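Local coordinates for CG14216 (Drosophila melanogaster, PDB 3P9Y), which probably dephosphorylates the C-terminal domain of RNA polymerase II, acting in RNA processing and transcription termination, at residues A[21-25]-A[147-153]; A[47-51]-A[79-85]; A[17-21]-A[97-101]; A[10-16]-A[109-115]. The protein carries 2 engineered substitutions. One frame throughout, in Å; residues are numbered along the deposited sequence.

Contact 1 of 4, residues A[21-25]-A[147-153]; sequences NRSME and NNAEDAL. Engineered in segment 147-153: Asn147 (natural residue Asp).
The first turn of helix 22-32 meets the start of helix 149-167, with CA atoms of Arg22 and Ala152 4.8 Å apart and those of Glu25 and Leu153 5.8 Å apart. Asn147, engineered in place of Asp, accepts at OD1 from Asn21 ND2 (3.0 Å), extended in the t rotamer. Asn147 ND2 lies over one face of the Arg22 guanidinium, 3.2 Å from Arg22 NH2, two donors. Arg22 ends the CX5R signature of the LMW PTP-like fold, whose Cys is here the engineered Asp16; Arg22 NE binds the phosphoserine of the CTD peptide, and NH1 pairs with Glu116. Asn148, chi1 p, is the N-cap; its OD1 takes Asp151 N (3.0 Å), its ND2 gives to Asp151 OD2 (2.9 Å), and its O accepts weakly from Asn21 ND2 (3.3 Å). Ala152 is small enough for close approach, CB 4.1 Å from Arg22 CA, while a water donates to Ala152 O (2.9 Å) and Arg22 O (2.8 Å). Glu25 CG rests 3.4 Å from Leu153 CA, its OE2 salt-bridged to Arg91.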
loop_
_atom_site.group_PDB
_atom_site.type_symbol
_atom_site.label_atom_id
_atom_site.label_comp_id
_atom_site.label_asym_id
_atom_site.label_seq_id
_atom_site.Cartn_x
_atom_site.Cartn_y
_atom_site.Cartn_z
ATOM N N ASN A 21 -3.798 6.890 2.078
ATOM C CA ASN A 21 -2.976 7.101 3.263
ATOM C C ASN A 21 -1.890 6.043 3.421
ATOM O O ASN A 21 -0.729 6.289 3.110
ATOM C CB ASN A 21 -3.857 7.131 4.514
ATOM C CG ASN A 21 -3.066 7.376 5.782
ATOM O OD1 ASN A 21 -2.048 8.069 5.775
ATOM N ND2 ASN A 21 -3.538 6.813 6.886
ATOM N N ARG A 22 -2.278 4.867 3.902
ATOM C CA ARG A 22 -1.316 3.841 4.305
ATOM C C ARG A 22 -0.427 3.345 3.164
ATOM O O ARG A 22 0.786 3.218 3.332
ATOM C CB ARG A 22 -2.057 2.667 4.955
ATOM C CG ARG A 22 -2.655 2.997 6.326
ATOM C CD ARG A 22 -3.678 1.944 6.773
ATOM N NE ARG A 22 -4.835 1.893 5.879
ATOM C CZ ARG A 22 -5.814 0.994 5.956
ATOM N NH1 ARG A 22 -5.787 0.052 6.887
ATOM N NH2 ARG A 22 -6.821 1.041 5.098
ATOM N N SER A 23 -1.016 3.059 2.006
ATOM C CA SER A 23 -0.238 2.536 0.885
ATOM C C SER A 23 0.703 3.595 0.324
ATOM O O SER A 23 1.771 3.276 -0.182
ATOM C CB SER A 23 -1.149 2.027 -0.233
ATOM O OG SER A 23 -1.767 3.099 -0.925
ATOM N N MET A 24 0.307 4.856 0.412
ATOM C CA MET A 24 1.099 5.934 -0.169
ATOM C C MET A 24 2.269 6.324 0.728
ATOM O O MET A 24 3.331 6.691 0.243
ATOM C CB MET A 24 0.210 7.141 -0.462
ATOM C CG MET A 24 -0.787 6.871 -1.576
ATOM S SD MET A 24 0.042 6.375 -3.102
ATOM C CE MET A 24 0.487 7.981 -3.763
ATOM N N GLU A 25 2.067 6.241 2.034
ATOM C CA GLU A 25 3.146 6.450 2.982
ATOM C C GLU A 25 4.208 5.371 2.761
ATOM O O GLU A 25 5.408 5.663 2.705
ATOM C CB GLU A 25 2.600 6.376 4.404
ATOM C CG GLU A 25 3.515 6.946 5.457
ATOM C CD GLU A 25 3.620 8.455 5.374
ATOM O OE1 GLU A 25 4.728 8.945 5.097
ATOM O OE2 GLU A 25 2.596 9.149 5.570
ATOM N N ASN A 147 -5.196 3.065 10.546
ATOM C CA ASN A 147 -5.470 4.047 9.502
ATOM C C ASN A 147 -5.540 5.490 9.998
ATOM O O ASN A 147 -6.621 6.068 10.113
ATOM C CB ASN A 147 -6.762 3.691 8.771
ATOM C CG ASN A 147 -6.806 4.256 7.379
ATOM O OD1 ASN A 147 -6.029 5.143 7.035
ATOM N ND2 ASN A 147 -7.704 3.735 6.559
ATOM N N ASN A 148 -4.376 6.058 10.293
ATOM C CA ASN A 148 -4.230 7.491 10.507
ATOM C C ASN A 148 -2.826 7.907 10.068
ATOM O O ASN A 148 -1.990 7.055 9.757
ATOM C CB ASN A 148 -4.484 7.863 11.967
ATOM C CG ASN A 148 -3.480 7.245 12.908
ATOM O OD1 ASN A 148 -2.310 7.614 12.912
ATOM N ND2 ASN A 148 -3.935 6.305 13.724
ATOM N N ALA A 149 -2.562 9.206 10.041
ATOM C CA ALA A 149 -1.309 9.712 9.489
ATOM C C ALA A 149 -0.077 9.193 10.235
ATOM O O ALA A 149 0.904 8.805 9.611
ATOM C CB ALA A 149 -1.319 11.238 9.471
ATOM N N GLU A 150 -0.130 9.176 11.563
ATOM C CA GLU A 150 1.039 8.804 12.356
ATOM C C GLU A 150 1.366 7.319 12.196
ATOM O O GLU A 150 2.521 6.944 11.988
ATOM C CB GLU A 150 0.826 9.118 13.839
ATOM C CG GLU A 150 0.700 10.597 14.164
ATOM C CD GLU A 150 -0.742 11.049 14.277
ATOM O OE1 GLU A 150 -1.146 11.469 15.383
ATOM O OE2 GLU A 150 -1.479 10.982 13.269
ATOM N N ASP A 151 0.345 6.480 12.302
ATOM C CA ASP A 151 0.544 5.041 12.214
ATOM C C ASP A 151 0.845 4.609 10.782
ATOM O O ASP A 151 1.477 3.582 10.568
ATOM C CB ASP A 151 -0.669 4.295 12.769
ATOM C CG ASP A 151 -0.714 4.316 14.282
ATOM O OD1 ASP A 151 0.322 3.999 14.905
ATOM O OD2 ASP A 151 -1.779 4.649 14.847
ATOM N N ALA A 152 0.419 5.398 9.804
ATOM C CA ALA A 152 0.747 5.099 8.415
ATOM C C ALA A 152 2.256 5.211 8.212
ATOM O O ALA A 152 2.869 4.384 7.536
ATOM C CB ALA A 152 0.009 6.032 7.475
ATOM N N LEU A 153 2.861 6.230 8.808
ATOM C CA LEU A 153 4.306 6.401 8.713
ATOM C C LEU A 153 5.031 5.277 9.451
ATOM O O LEU A 153 6.027 4.746 8.955
ATOM C CB LEU A 153 4.734 7.758 9.278
ATOM C CG LEU A 153 6.240 8.010 9.201
ATOM C CD1 LEU A 153 6.702 8.040 7.750
ATOM C CD2 LEU A 153 6.612 9.311 9.914
HETATM O O HOH W 1 1.826 2.372 5.793
#

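Contact 2 of 4, residues A[47-51]-A[79-85]; sequences KLPGM and FYTQNGL
A methionine laid over a phenylalanine ring is the distinctive feature here. Met51 (chi1 m, chi2 t, chi3 p) puts CG 3.8 Å from the centroid of the Phe79 ring, 25° off its normal, a CH-pi contact, and SD 4.6 Å from the same centroid, 15° off the normal, a Met-aromatic contact; Phe79, chi1 t, presents that face. The edge of its ring meets backbone instead, CZ lying 3.6 Å from Gly50 O. Residues 47-50 are extended and Met51 turns toward helical angles; residues 79-82 are helical, and the nearest partners run backwards along that segment: CA atoms of Leu48 and Leu85 are 8.1 Å apart, Gly50 and Tyr80 8.4 Å, Met51 and Phe79 8.1 Å. Gly50 CA lies 3.9 Å from Tyr80 OH, at the edge of the ring; that hydroxyl has Asn57 as its hydrogen-bond partner. Leu85 (chi1 m, chi2 t) fills the other end, its CD1 4.0 Å from Pro49 CG and 4.2 Å from Leu48 CB. Asn83 OD1 accepts from Leu85 N at 3.1 Å, an Asx turn, and Gly84, with phi 98°, takes the bend that a CB would jam. The CTD peptide lies against Leu48, Pro49 and Leu85, so the contact lines part of its binding site. The turn joins helices 65-82 and 85-95, and Leu48 packs on both, on Leu72 of the first and Leu89 of the second.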
loop_
_atom_site.group_PDB
_atom_site.type_symbol
_atom_site.label_atom_id
_atom_site.label_comp_id
_atom_site.label_asym_id
_atom_site.label_seq_id
_atom_site.Cartn_x
_atom_site.Cartn_y
_atom_site.Cartn_z
ATOM N N LYS A 47 -12.230 6.975 -0.648
ATOM C CA LYS A 47 -13.015 7.564 0.429
ATOM C C LYS A 47 -12.146 8.301 1.440
ATOM O O LYS A 47 -11.325 7.689 2.119
ATOM C CB LYS A 47 -13.815 6.477 1.154
ATOM C CG LYS A 47 -14.905 5.827 0.312
ATOM C CD LYS A 47 -15.806 4.949 1.174
ATOM C CE LYS A 47 -17.042 4.474 0.419
ATOM N NZ LYS A 47 -16.717 3.586 -0.734
ATOM N N LEU A 48 -12.337 9.612 1.536
ATOM C CA LEU A 48 -11.658 10.426 2.539
ATOM C C LEU A 48 -12.666 10.925 3.563
ATOM O O LEU A 48 -13.837 11.107 3.243
ATOM C CB LEU A 48 -10.962 11.624 1.890
ATOM C CG LEU A 48 -9.718 11.328 1.058
ATOM C CD1 LEU A 48 -10.063 10.500 -0.159
ATOM C CD2 LEU A 48 -9.043 12.622 0.637
ATOM N N PRO A 49 -12.213 11.153 4.802
ATOM C CA PRO A 49 -13.108 11.660 5.847
ATOM C C PRO A 49 -13.583 13.076 5.528
ATOM O O PRO A 49 -12.928 13.781 4.764
ATOM C CB PRO A 49 -12.222 11.659 7.095
ATOM C CG PRO A 49 -10.830 11.785 6.569
ATOM C CD PRO A 49 -10.820 11.045 5.266
ATOM N N GLY A 50 -14.707 13.479 6.111
ATOM C CA GLY A 50 -15.282 14.787 5.856
ATOM C C GLY A 50 -15.488 15.561 7.143
ATOM O O GLY A 50 -14.772 15.355 8.122
ATOM N N MET A 51 -16.474 16.451 7.148
ATOM C CA MET A 51 -16.740 17.279 8.318
ATOM C C MET A 51 -17.681 16.573 9.290
ATOM O O MET A 51 -17.809 16.972 10.446
ATOM C CB MET A 51 -17.315 18.626 7.887
ATOM C CG MET A 51 -16.402 19.386 6.942
ATOM S SD MET A 51 -16.947 21.070 6.620
ATOM C CE MET A 51 -16.861 21.773 8.265
ATOM N N PHE A 79 -10.244 23.747 7.005
ATOM C CA PHE A 79 -10.625 22.507 7.670
ATOM C C PHE A 79 -9.784 21.343 7.162
ATOM O O PHE A 79 -9.308 20.519 7.940
ATOM C CB PHE A 79 -12.108 22.208 7.439
ATOM C CG PHE A 79 -12.569 20.916 8.056
ATOM C CD1 PHE A 79 -12.857 20.843 9.410
ATOM C CD2 PHE A 79 -12.723 19.776 7.283
ATOM C CE1 PHE A 79 -13.286 19.659 9.982
ATOM C CE2 PHE A 79 -13.151 18.588 7.849
ATOM C CZ PHE A 79 -13.432 18.531 9.202
ATOM N N TYR A 80 -9.596 21.283 5.851
ATOM C CA TYR A 80 -8.862 20.179 5.255
ATOM C C TYR A 80 -7.354 20.385 5.340
ATOM O O TYR A 80 -6.580 19.509 4.959
ATOM C CB TYR A 80 -9.320 19.954 3.815
ATOM C CG TYR A 80 -10.728 19.410 3.757
ATOM C CD1 TYR A 80 -11.010 18.127 4.208
ATOM C CD2 TYR A 80 -11.777 20.183 3.280
ATOM C CE1 TYR A 80 -12.293 17.622 4.174
ATOM C CE2 TYR A 80 -13.067 19.686 3.240
ATOM C CZ TYR A 80 -13.318 18.404 3.689
ATOM O OH TYR A 80 -14.595 17.900 3.652
ATOM N N THR A 81 -6.938 21.537 5.854
ATOM C CA THR A 81 -5.531 21.763 6.146
ATOM C C THR A 81 -5.223 21.250 7.544
ATOM O O THR A 81 -4.238 20.544 7.758
ATOM C CB THR A 81 -5.158 23.257 6.061
ATOM O OG1 THR A 81 -5.092 23.659 4.688
ATOM C CG2 THR A 81 -3.808 23.511 6.713
ATOM N N GLN A 82 -6.085 21.594 8.493
ATOM C CA GLN A 82 -5.854 21.264 9.893
ATOM C C GLN A 82 -5.982 19.769 10.164
ATOM O O GLN A 82 -5.306 19.234 11.043
ATOM C CB GLN A 82 -6.822 22.041 10.787
ATOM C CG GLN A 82 -6.574 23.537 10.795
ATOM C CD GLN A 82 -5.205 23.890 11.338
ATOM O OE1 GLN A 82 -4.747 23.311 12.325
ATOM N NE2 GLN A 82 -4.543 24.847 10.697
ATOM N N ASN A 83 -6.846 19.094 9.412
ATOM C CA ASN A 83 -7.029 17.660 9.597
ATOM C C ASN A 83 -6.039 16.839 8.763
ATOM O O ASN A 83 -5.982 15.617 8.889
ATOM C CB ASN A 83 -8.469 17.252 9.286
ATOM C CG ASN A 83 -8.785 17.300 7.809
ATOM O OD1 ASN A 83 -7.925 17.617 6.988
ATOM N ND2 ASN A 83 -10.025 16.978 7.461
ATOM N N GLY A 84 -5.275 17.514 7.907
ATOM C CA GLY A 84 -4.144 16.896 7.235
ATOM C C GLY A 84 -4.363 16.378 5.822
ATOM O O GLY A 84 -3.418 15.907 5.190
ATOM N N LEU A 85 -5.588 16.468 5.312
ATOM C CA LEU A 85 -5.912 15.871 4.017
ATOM C C LEU A 85 -5.220 16.557 2.841
ATOM O O LEU A 85 -4.820 15.895 1.891
ATOM C CB LEU A 85 -7.424 15.855 3.787
ATOM C CG LEU A 85 -8.261 15.076 4.806
ATOM C CD1 LEU A 85 -9.649 14.794 4.246
ATOM C CD2 LEU A 85 -7.579 13.776 5.198
#

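Contact 3 of 4, residues A[17-21]-A[97-101]; sequences SSNMN and KCPER
This is a buried loop-to-loop contact of modest area, 174 Å², between the turn that follows strand 11-16 and the irregular segment that leads from helix 85-95 toward strand 111-114. The CA atoms come closest at Asn19 and Pro99, 5.5 Å apart. Asn19 adopts left-handed helical angles (55°/46°), which asparagine tolerates better than most residues, and its t side chain reaches toward the backbone of Pro99 and Glu100. Segment 17-21 belongs to the phosphate-binding loop of the LMW PTP-like fold: backbone N atoms of Ser17, Ser18, Met20 and Asn21 donate to the phosphoserine of the bound peptide. Pro99 (phi -59°, psi 139°) offers a rigid apolar ring on an extended backbone, its CB 3.9 Å from Ser18 O and its CG 4.3 Å from Met20 CE. The long, flexible Met20 side chain starts sideways and ends near the proline, among Val46, Ile68 and Leu89. Beyond the pair, Ser18 OG bonds Lys47 N, and backbone bonds join Glu100 to Gly41 and Pro99 to Gly62.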
loop_
_atom_site.group_PDB
_atom_site.type_symbol
_atom_site.label_atom_id
_atom_site.label_comp_id
_atom_site.label_asym_id
_atom_site.label_seq_id
_atom_site.Cartn_x
_atom_site.Cartn_y
_atom_site.Cartn_z
ATOM N N SER A 17 -7.052 0.385 1.133
ATOM C CA SER A 17 -8.415 0.500 0.629
ATOM C C SER A 17 -8.580 1.578 -0.443
ATOM O O SER A 17 -9.039 1.288 -1.547
ATOM C CB SER A 17 -9.389 0.756 1.777
ATOM O OG SER A 17 -10.725 0.666 1.314
ATOM N N SER A 18 -8.201 2.814 -0.131
ATOM C CA SER A 18 -8.471 3.936 -1.029
ATOM C C SER A 18 -7.233 4.428 -1.772
ATOM O O SER A 18 -7.319 5.360 -2.571
ATOM C CB SER A 18 -9.093 5.098 -0.248
ATOM O OG SER A 18 -10.356 4.735 0.283
ATOM N N ASN A 19 -6.093 3.795 -1.510
ATOM C CA ASN A 19 -4.812 4.189 -2.094
ATOM C C ASN A 19 -4.535 5.662 -1.807
ATOM O O ASN A 19 -4.125 6.417 -2.693
ATOM C CB ASN A 19 -4.808 3.917 -3.599
ATOM C CG ASN A 19 -3.439 4.087 -4.229
ATOM O OD1 ASN A 19 -2.400 3.819 -3.626
ATOM N ND2 ASN A 19 -3.442 4.525 -5.464
ATOM N N MET A 20 -4.760 6.048 -0.555
ATOM C CA MET A 20 -4.671 7.442 -0.121
ATOM C C MET A 20 -3.649 7.640 0.993
ATOM O O MET A 20 -2.758 8.473 0.880
ATOM C CB MET A 20 -6.029 7.926 0.391
ATOM C CG MET A 20 -6.862 8.638 -0.653
ATOM S SD MET A 20 -6.152 10.220 -1.155
ATOM C CE MET A 20 -7.083 10.499 -2.655
ATOM N N ASN A 21 -3.798 6.890 2.078
ATOM C CA ASN A 21 -2.976 7.101 3.263
ATOM C C ASN A 21 -1.890 6.043 3.421
ATOM O O ASN A 21 -0.729 6.289 3.110
ATOM C CB ASN A 21 -3.857 7.131 4.514
ATOM C CG ASN A 21 -3.066 7.376 5.782
ATOM O OD1 ASN A 21 -2.048 8.069 5.775
ATOM N ND2 ASN A 21 -3.538 6.813 6.886
ATOM N N LYS A 97 -0.052 10.330 -10.505
ATOM C CA LYS A 97 -1.191 11.082 -11.003
ATOM C C LYS A 97 -2.450 10.847 -10.182
ATOM O O LYS A 97 -3.123 11.796 -9.789
ATOM C CB LYS A 97 -1.444 10.680 -12.461
ATOM C CG LYS A 97 -2.609 11.383 -13.142
ATOM C CD LYS A 97 -3.005 10.631 -14.412
ATOM C CE LYS A 97 -3.901 11.457 -15.323
ATOM N NZ LYS A 97 -3.148 12.521 -16.047
ATOM N N CYS A 98 -2.775 9.586 -9.919
ATOM C CA CYS A 98 -4.073 9.264 -9.340
ATOM C C CYS A 98 -4.119 7.927 -8.609
ATOM O O CYS A 98 -3.307 7.040 -8.864
ATOM C CB CYS A 98 -5.120 9.234 -10.454
ATOM S SG CYS A 98 -4.820 7.925 -11.673
ATOM N N PRO A 99 -5.092 7.780 -7.701
ATOM C CA PRO A 99 -5.350 6.495 -7.042
ATOM C C PRO A 99 -5.681 5.392 -8.055
ATOM O O PRO A 99 -6.418 5.652 -9.012
ATOM C CB PRO A 99 -6.575 6.766 -6.165
ATOM C CG PRO A 99 -6.925 8.201 -6.321
ATOM C CD PRO A 99 -5.894 8.881 -7.147
ATOM N N GLU A 100 -5.151 4.189 -7.842
ATOM C CA GLU A 100 -5.386 3.053 -8.725
ATOM C C GLU A 100 -5.979 1.894 -7.940
ATOM O O GLU A 100 -5.661 1.706 -6.768
ATOM C CB GLU A 100 -4.076 2.596 -9.348
ATOM C CG GLU A 100 -3.237 3.708 -9.932
ATOM C CD GLU A 100 -1.898 3.201 -10.410
ATOM O OE1 GLU A 100 -1.869 2.475 -11.425
ATOM O OE2 GLU A 100 -0.874 3.514 -9.769
ATOM N N ARG A 101 -6.834 1.116 -8.597
ATOM C CA ARG A 101 -7.484 -0.027 -7.967
ATOM C C ARG A 101 -6.696 -1.287 -8.315
ATOM O O ARG A 101 -6.348 -1.507 -9.475
ATOM C CB ARG A 101 -8.941 -0.146 -8.438
ATOM C CG ARG A 101 -9.908 -0.626 -7.354
ATOM C CD ARG A 101 -11.367 -0.627 -7.819
ATOM N NE ARG A 101 -11.786 -1.935 -8.326
ATOM C CZ ARG A 101 -12.562 -2.797 -7.668
ATOM N NH1 ARG A 101 -13.037 -2.510 -6.464
ATOM N NH2 ARG A 101 -12.874 -3.957 -8.223
#

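Contact 4 of 4, residues A[10-16]-A[109-115]; sequences LAVAVVD and FDIIVTV. Engineered in segment 10-16: Asp16 (natural residue Cys).
Strands 11-16 and 111-114 lie parallel at the centre of the main sheet, axes 4.7 Å apart and their N-to-C directions 21° apart, with Val12 opposite Ile111, Ala13 opposite Ile112, Val14 opposite Val113 and Val15 opposite Thr114. Ala13 N donates to Ile111 O (3.0 Å), Val113 N to Ala13 O (2.9 Å) and Val15 N to Val113 O (2.8 Å); Val115 N reaches Val15 O weakly (3.3 Å). At the entry, Ala11 O takes two donors, Asp110 N at 2.9 Å and, weakly, Ile111 N at 3.3 Å, while Ala11 N donates to Asp110 OD2 at 2.9 Å, so a side chain supplies an acceptor before regular pairing begins. Val12 and Val14 turn their backbone groups to strand 36-41. Beta-branched Val12, Val14, Ile111 and Val113 suit extended backbone and line one face, packed against helices 22-32 and 149-167. On the other, Val15 CG2 meets Ile112 CG2 at 3.7 Å, and Ala13 CB lies 3.5 Å from the centroid of the Phe109 ring (chi1 m), over its face, a CH-pi contact. Thr114 OG1 bonds Asn142. Asp16, engineered in place of Cys, accepts from Asn19 N at OD1 and bonds Ser23 OG through OD2. From Ala13 to Val15, backbone groups facing segment 109-115 are met by it, and side chains help at the ends, leaving both faces largely apolar for flanking helices.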
loop_
_atom_site.group_PDB
_atom_site.type_symbol
_atom_site.label_atom_id
_atom_site.label_comp_id
_atom_site.label_asym_id
_atom_site.label_seq_id
_atom_site.Cartn_x
_atom_site.Cartn_y
_atom_site.Cartn_z
ATOM N N LEU A 10 13.346 -6.971 -6.492
ATOM C CA LEU A 10 11.950 -7.307 -6.245
ATOM C C LEU A 10 11.018 -6.272 -6.850
ATOM O O LEU A 10 11.281 -5.073 -6.776
ATOM C CB LEU A 10 11.676 -7.377 -4.741
ATOM C CG LEU A 10 12.427 -8.448 -3.954
ATOM C CD1 LEU A 10 12.304 -8.178 -2.471
ATOM C CD2 LEU A 10 11.906 -9.836 -4.291
ATOM N N ALA A 11 9.928 -6.743 -7.446
ATOM C CA ALA A 11 8.822 -5.880 -7.823
ATOM C C ALA A 11 7.784 -5.955 -6.710
ATOM O O ALA A 11 7.196 -7.011 -6.465
ATOM C CB ALA A 11 8.223 -6.319 -9.150
ATOM N N VAL A 12 7.570 -4.833 -6.032
ATOM C CA VAL A 12 6.739 -4.797 -4.839
ATOM C C VAL A 12 5.490 -3.954 -5.073
ATOM O O VAL A 12 5.536 -2.941 -5.765
ATOM C CB VAL A 12 7.525 -4.190 -3.648
ATOM C CG1 VAL A 12 6.646 -4.099 -2.405
ATOM C CG2 VAL A 12 8.778 -5.004 -3.364
ATOM N N ALA A 13 4.374 -4.378 -4.496
ATOM C CA ALA A 13 3.187 -3.538 -4.434
ATOM C C ALA A 13 2.749 -3.424 -2.982
ATOM O O ALA A 13 2.932 -4.352 -2.208
ATOM C CB ALA A 13 2.067 -4.114 -5.286
ATOM N N VAL A 14 2.200 -2.269 -2.619
ATOM C CA VAL A 14 1.586 -2.071 -1.317
ATOM C C VAL A 14 0.141 -1.662 -1.555
ATOM O O VAL A 14 -0.140 -0.816 -2.407
ATOM C CB VAL A 14 2.310 -0.989 -0.507
ATOM C CG1 VAL A 14 1.716 -0.892 0.892
ATOM C CG2 VAL A 14 3.799 -1.302 -0.430
ATOM N N VAL A 15 -0.771 -2.268 -0.802
ATOM C CA VAL A 15 -2.188 -2.164 -1.093
ATOM C C VAL A 15 -2.990 -1.859 0.174
ATOM O O VAL A 15 -2.792 -2.486 1.220
ATOM C CB VAL A 15 -2.698 -3.477 -1.728
ATOM C CG1 VAL A 15 -4.132 -3.331 -2.188
ATOM C CG2 VAL A 15 -1.793 -3.884 -2.894
ATOM N N ASP A 16 -3.883 -0.881 0.075
ATOM C CA ASP A 16 -4.791 -0.542 1.164
ATOM C C ASP A 16 -6.201 -0.470 0.580
ATOM O O ASP A 16 -6.509 -1.176 -0.378
ATOM C CB ASP A 16 -4.386 0.786 1.816
ATOM C CG ASP A 16 -4.347 1.931 0.825
ATOM O OD1 ASP A 16 -4.888 1.765 -0.283
ATOM O OD2 ASP A 16 -3.768 2.993 1.144
ATOM N N PHE A 109 3.779 -8.795 -9.601
ATOM C CA PHE A 109 4.697 -8.510 -8.504
ATOM C C PHE A 109 5.263 -9.778 -7.886
ATOM O O PHE A 109 4.680 -10.852 -7.997
ATOM C CB PHE A 109 3.975 -7.696 -7.430
ATOM C CG PHE A 109 3.297 -6.467 -7.961
ATOM C CD1 PHE A 109 4.007 -5.292 -8.134
ATOM C CD2 PHE A 109 1.954 -6.491 -8.299
ATOM C CE1 PHE A 109 3.385 -4.156 -8.635
ATOM C CE2 PHE A 109 1.326 -5.360 -8.796
ATOM C CZ PHE A 109 2.045 -4.192 -8.964
ATOM N N ASP A 110 6.416 -9.642 -7.243
ATOM C CA ASP A 110 7.001 -10.720 -6.464
ATOM C C ASP A 110 6.443 -10.707 -5.050
ATOM O O ASP A 110 6.298 -11.755 -4.430
ATOM C CB ASP A 110 8.521 -10.576 -6.401
ATOM C CG ASP A 110 9.159 -10.578 -7.774
ATOM O OD1 ASP A 110 8.976 -11.570 -8.512
ATOM O OD2 ASP A 110 9.833 -9.586 -8.114
ATOM N N ILE A 111 6.155 -9.514 -4.537
ATOM C CA ILE A 111 5.596 -9.373 -3.194
ATOM C C ILE A 111 4.492 -8.322 -3.179
ATOM O O ILE A 111 4.661 -7.225 -3.707
ATOM C CB ILE A 111 6.668 -8.968 -2.163
ATOM C CG1 ILE A 111 7.805 -9.995 -2.138
ATOM C CG2 ILE A 111 6.047 -8.838 -0.780
ATOM C CD1 ILE A 111 8.924 -9.659 -1.151
ATOM N N ILE A 112 3.365 -8.667 -2.573
ATOM C CA ILE A 112 2.268 -7.730 -2.394
ATOM C C ILE A 112 1.992 -7.590 -0.904
ATOM O O ILE A 112 1.612 -8.552 -0.250
ATOM C CB ILE A 112 0.991 -8.222 -3.104
ATOM C CG1 ILE A 112 1.272 -8.450 -4.594
ATOM C CG2 ILE A 112 -0.144 -7.225 -2.909
ATOM C CD1 ILE A 112 0.091 -9.022 -5.367
ATOM N N VAL A 113 2.199 -6.398 -0.361
ATOM C CA VAL A 113 1.926 -6.153 1.050
ATOM C C VAL A 113 0.552 -5.495 1.191
ATOM O O VAL A 113 0.258 -4.530 0.499
ATOM C CB VAL A 113 3.008 -5.242 1.675
ATOM C CG1 VAL A 113 2.746 -5.038 3.162
ATOM C CG2 VAL A 113 4.400 -5.833 1.444
ATOM N N THR A 114 -0.290 -6.030 2.067
ATOM C CA THR A 114 -1.566 -5.400 2.389
ATOM C C THR A 114 -1.516 -4.893 3.823
ATOM O O THR A 114 -0.705 -5.361 4.623
ATOM C CB THR A 114 -2.760 -6.371 2.218
ATOM O OG1 THR A 114 -2.579 -7.519 3.057
ATOM C CG2 THR A 114 -2.880 -6.818 0.769
ATOM N N VAL A 115 -2.378 -3.937 4.147
ATOM C CA VAL A 115 -2.274 -3.223 5.418
ATOM C C VAL A 115 -3.431 -3.523 6.376
ATOM O O VAL A 115 -3.538 -2.916 7.439
ATOM C CB VAL A 115 -2.149 -1.701 5.189
ATOM C CG1 VAL A 115 -0.905 -1.402 4.376
ATOM C CG2 VAL A 115 -3.383 -1.152 4.489
#

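From the N terminus, strand 11-16 opens contact 4, the next loop opens contact 3, and the helix begun right after it opens contact 1; Asn21 belongs to both of the latter. Contact 2 then opens and closes as the shortest of the four loops, within all three others, joining the end of strand 46-48 to the turn between helices 65-82 and 85-95. Contact 3 closes next, bringing the loop after helix 85-95 back to the phosphate-binding loop, and lies wholly within contact 4, which closes at strand 111-114. Contact 1 closes last, at helix 149-167, so it crosses contact 4. Ser18 to Lys47 links contact 3 to contact 2.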